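Local coordinates for protein endoglucanase (PDB 1DYS) that cleaves internal beta-1,4-glucosidic linkages of cellulose as a family 6 glycoside hydrolase, contributing to the recycling of plant biomass, at residues 310-322 with 327-339. Residues are numbered along the deposited sequence; the frame is centred on the assembly and turned at random.
Sequences KPGGESDGQCGMG and AGMWFDAYAQMLT
Glu-314 and Trp-330 face each other across a single antiparallel bridge, held by Phe-331 N to Gly-313 O and by a nearly straight bond from Ser-315 N to Met-329 O (2.7 Å, 178°); Gly-328 N adds a third bond, to Ser-315 O. The six-membered ring of Trp-330 lies over Gly-313, whose CA sits 4.1 Å from the ring centroid in a CH-pi contact. A bond from NE1 to Asp-332 OD1, in the ring plane and 167° at the hydrogen, fixes the indole's turn. An alanine in place of Trp-330 would probably leave Gly-313 without its aromatic cover and Asp-332 OD1 without the indole donor. Gly-313 has little choice of residue: a CB would run into Trp-330 CH2. This loop follows the last strand of the parallel sheet in the family 6 catalytic domain, and it carries Lys-310 and Glu-314, both probably substrate-binding. Lys-310 NZ bonds to Glu-314 O and forms a salt bridge with Asp-316 OD1, whose other oxygen, OD2, is held by Asn-284 N and by a salt bridge to Arg-269; Glu-314 OE2 pairs with Lys-20. On the side of the bridge away from the Trp-330 ring, Met-321 reaches back to the start of helix 332-340. Its chain leaves with CG opposite the backbone N (chi1 -172°) and bends at chi3, which brings CE 3.6 Å from Phe-331 CZ; its SD approaches Tyr-334 CD2 equally closely, an oblique Met-aromatic contact. Gly-322 O meets the edge of the Phe-331 ring, and Tyr-334 CB lies against one face. Further along the helix, Leu-338 CD1 packs 3.6 Å from Gly-312 CA.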
# COMPACT_ATOMS: atom_id res chain seq x y z
N LYS A 310 -15.49 -7.72 -0.79
CA LYS A 310 -14.86 -6.40 -0.84
C LYS A 310 -15.71 -5.41 -0.07
O LYS A 310 -16.94 -5.37 -0.25
CB LYS A 310 -14.89 -5.96 -2.31
CG LYS A 310 -14.62 -4.50 -2.62
CD LYS A 310 -13.16 -4.12 -2.42
CE LYS A 310 -13.10 -2.59 -2.47
NZ LYS A 310 -11.64 -2.16 -2.51
N PRO A 311 -15.12 -4.57 0.72
CA PRO A 311 -15.86 -3.51 1.45
C PRO A 311 -16.17 -2.34 0.54
O PRO A 311 -15.25 -1.53 0.31
CB PRO A 311 -14.98 -3.08 2.63
CG PRO A 311 -13.97 -4.23 2.67
CD PRO A 311 -13.75 -4.58 1.20
N GLY A 312 -17.36 -2.22 -0.03
CA GLY A 312 -17.67 -1.17 -0.97
C GLY A 312 -17.62 0.18 -0.25
O GLY A 312 -18.28 0.37 0.77
N GLY A 313 -16.80 1.04 -0.86
CA GLY A 313 -16.51 2.36 -0.30
C GLY A 313 -14.99 2.46 -0.09
O GLY A 313 -14.43 3.55 -0.14
N GLU A 314 -14.32 1.32 0.05
CA GLU A 314 -12.84 1.34 0.08
C GLU A 314 -12.34 1.39 -1.36
O GLU A 314 -12.74 0.56 -2.15
CB GLU A 314 -12.34 0.01 0.70
CG GLU A 314 -12.51 0.03 2.21
CD GLU A 314 -11.95 -1.12 3.01
OE1 GLU A 314 -11.29 -2.00 2.41
OE2 GLU A 314 -12.18 -1.19 4.24
N SER A 315 -11.53 2.37 -1.74
CA SER A 315 -11.10 2.50 -3.12
C SER A 315 -10.32 1.30 -3.62
O SER A 315 -9.57 0.65 -2.90
CB SER A 315 -10.27 3.77 -3.25
OG SER A 315 -9.83 4.02 -4.57
N ASP A 316 -10.49 1.07 -4.92
CA ASP A 316 -9.71 0.07 -5.62
C ASP A 316 -8.32 0.62 -6.02
O ASP A 316 -7.46 -0.17 -6.38
CB ASP A 316 -10.42 -0.38 -6.89
CG ASP A 316 -11.73 -1.10 -6.57
OD1 ASP A 316 -11.71 -1.90 -5.62
OD2 ASP A 316 -12.69 -0.80 -7.31
N GLY A 317 -8.22 1.95 -6.06
CA GLY A 317 -6.97 2.61 -6.51
C GLY A 317 -7.34 4.02 -6.97
O GLY A 317 -8.53 4.35 -7.05
N GLN A 318 -6.37 4.84 -7.37
CA GLN A 318 -6.61 6.21 -7.80
C GLN A 318 -6.96 6.21 -9.29
O GLN A 318 -6.15 6.57 -10.14
CB GLN A 318 -5.39 7.08 -7.53
CG GLN A 318 -4.86 7.01 -6.13
CD GLN A 318 -3.62 7.87 -5.91
OE1 GLN A 318 -2.57 7.24 -5.80
NE2 GLN A 318 -3.93 9.15 -5.89
N CYS A 319 -8.18 5.74 -9.56
CA CYS A 319 -8.60 5.50 -10.92
C CYS A 319 -10.12 5.34 -10.93
O CYS A 319 -10.75 5.33 -9.87
CB CYS A 319 -7.92 4.23 -11.44
SG CYS A 319 -7.64 2.79 -10.41
N GLY A 320 -10.65 5.28 -12.15
CA GLY A 320 -12.03 4.97 -12.38
C GLY A 320 -13.11 5.98 -12.17
O GLY A 320 -14.06 6.07 -12.98
N MET A 321 -13.06 6.71 -11.08
CA MET A 321 -14.08 7.67 -10.70
C MET A 321 -13.33 8.85 -10.12
O MET A 321 -12.32 8.68 -9.44
CB MET A 321 -15.12 7.06 -9.78
CG MET A 321 -16.30 8.00 -9.53
SD MET A 321 -17.60 7.27 -8.52
CE MET A 321 -17.69 8.44 -7.17
N GLY A 322 -13.72 10.04 -10.57
CA GLY A 322 -13.04 11.26 -10.13
C GLY A 322 -13.01 11.36 -8.62
O GLY A 322 -14.02 11.10 -7.96
N ALA A 327 -5.65 2.46 -3.22
CA ALA A 327 -6.32 1.24 -2.86
C ALA A 327 -6.44 1.11 -1.35
O ALA A 327 -5.50 1.27 -0.58
CB ALA A 327 -5.66 -0.02 -3.41
N GLY A 328 -7.64 0.78 -0.90
CA GLY A 328 -8.00 0.59 0.47
C GLY A 328 -8.39 1.87 1.20
O GLY A 328 -8.89 1.71 2.30
N MET A 329 -8.18 3.05 0.63
CA MET A 329 -8.53 4.31 1.29
C MET A 329 -10.03 4.56 1.12
O MET A 329 -10.58 4.18 0.09
CB MET A 329 -7.69 5.41 0.64
CG MET A 329 -6.77 6.28 1.42
SD MET A 329 -5.54 5.48 2.44
CE MET A 329 -4.01 5.97 1.65
N TRP A 330 -10.68 5.11 2.12
CA TRP A 330 -12.12 5.35 2.05
C TRP A 330 -12.43 6.41 1.00
O TRP A 330 -11.77 7.43 0.85
CB TRP A 330 -12.59 5.81 3.43
CG TRP A 330 -14.09 5.83 3.45
CD1 TRP A 330 -14.91 6.89 3.50
CD2 TRP A 330 -14.92 4.65 3.47
NE1 TRP A 330 -16.25 6.50 3.53
CE2 TRP A 330 -16.24 5.11 3.53
CE3 TRP A 330 -14.69 3.28 3.44
CZ2 TRP A 330 -17.35 4.26 3.55
CZ3 TRP A 330 -15.77 2.41 3.48
CH2 TRP A 330 -17.09 2.90 3.52
N PHE A 331 -13.45 6.12 0.20
CA PHE A 331 -13.88 6.94 -0.93
C PHE A 331 -15.36 7.23 -0.70
O PHE A 331 -16.21 6.50 -1.23
CB PHE A 331 -13.61 6.16 -2.22
CG PHE A 331 -13.87 6.87 -3.52
CD1 PHE A 331 -14.25 8.21 -3.56
CD2 PHE A 331 -13.69 6.20 -4.73
CE1 PHE A 331 -14.48 8.86 -4.77
CE2 PHE A 331 -13.92 6.83 -5.94
CZ PHE A 331 -14.31 8.16 -5.95
N ASP A 332 -15.60 8.26 0.14
CA ASP A 332 -16.98 8.45 0.59
C ASP A 332 -17.97 8.79 -0.49
O ASP A 332 -19.12 8.33 -0.39
CB ASP A 332 -16.98 9.43 1.77
CG ASP A 332 -18.27 9.30 2.55
OD1 ASP A 332 -18.40 8.26 3.22
OD2 ASP A 332 -19.10 10.25 2.50
N ALA A 333 -17.61 9.51 -1.57
CA ALA A 333 -18.58 9.74 -2.62
C ALA A 333 -19.00 8.41 -3.30
O ALA A 333 -20.12 8.31 -3.80
CB ALA A 333 -17.98 10.68 -3.66
N TYR A 334 -18.04 7.50 -3.35
CA TYR A 334 -18.36 6.19 -3.93
C TYR A 334 -19.32 5.43 -3.02
O TYR A 334 -20.24 4.80 -3.56
CB TYR A 334 -17.07 5.45 -4.23
CG TYR A 334 -17.24 4.28 -5.16
CD1 TYR A 334 -17.71 3.07 -4.64
CD2 TYR A 334 -16.94 4.32 -6.50
CE1 TYR A 334 -17.88 1.95 -5.45
CE2 TYR A 334 -17.08 3.23 -7.33
CZ TYR A 334 -17.56 2.04 -6.79
OH TYR A 334 -17.72 0.97 -7.61
N ALA A 335 -19.05 5.48 -1.71
CA ALA A 335 -19.94 4.87 -0.74
C ALA A 335 -21.34 5.49 -0.80
O ALA A 335 -22.32 4.73 -0.81
CB ALA A 335 -19.41 5.02 0.67
N GLN A 336 -21.46 6.79 -0.99
CA GLN A 336 -22.78 7.41 -1.18
C GLN A 336 -23.43 6.88 -2.43
O GLN A 336 -24.61 6.49 -2.44
CB GLN A 336 -22.63 8.95 -1.19
CG GLN A 336 -22.20 9.50 0.16
CD GLN A 336 -21.98 11.00 0.05
OE1 GLN A 336 -22.89 11.68 -0.46
NE2 GLN A 336 -20.82 11.48 0.47
N MET A 337 -22.72 6.73 -3.55
CA MET A 337 -23.24 6.18 -4.78
C MET A 337 -23.76 4.76 -4.61
O MET A 337 -24.86 4.36 -5.04
CB MET A 337 -22.21 6.26 -5.92
CG MET A 337 -22.61 5.46 -7.15
SD MET A 337 -21.27 4.99 -8.27
CE MET A 337 -20.47 3.79 -7.18
N LEU A 338 -22.97 3.92 -3.90
CA LEU A 338 -23.41 2.53 -3.72
C LEU A 338 -24.73 2.52 -2.90
O LEU A 338 -25.53 1.61 -3.13
CB LEU A 338 -22.38 1.69 -2.97
CG LEU A 338 -21.08 1.39 -3.76
CD1 LEU A 338 -20.08 0.84 -2.76
CD2 LEU A 338 -21.30 0.49 -4.95
N THR A 339 -24.88 3.49 -2.03
CA THR A 339 -26.07 3.53 -1.17
C THR A 339 -27.28 3.96 -1.99
O THR A 339 -28.29 3.27 -1.98
CB THR A 339 -25.86 4.53 -0.04
OG1 THR A 339 -24.73 4.19 0.79
CG2 THR A 339 -27.08 4.53 0.89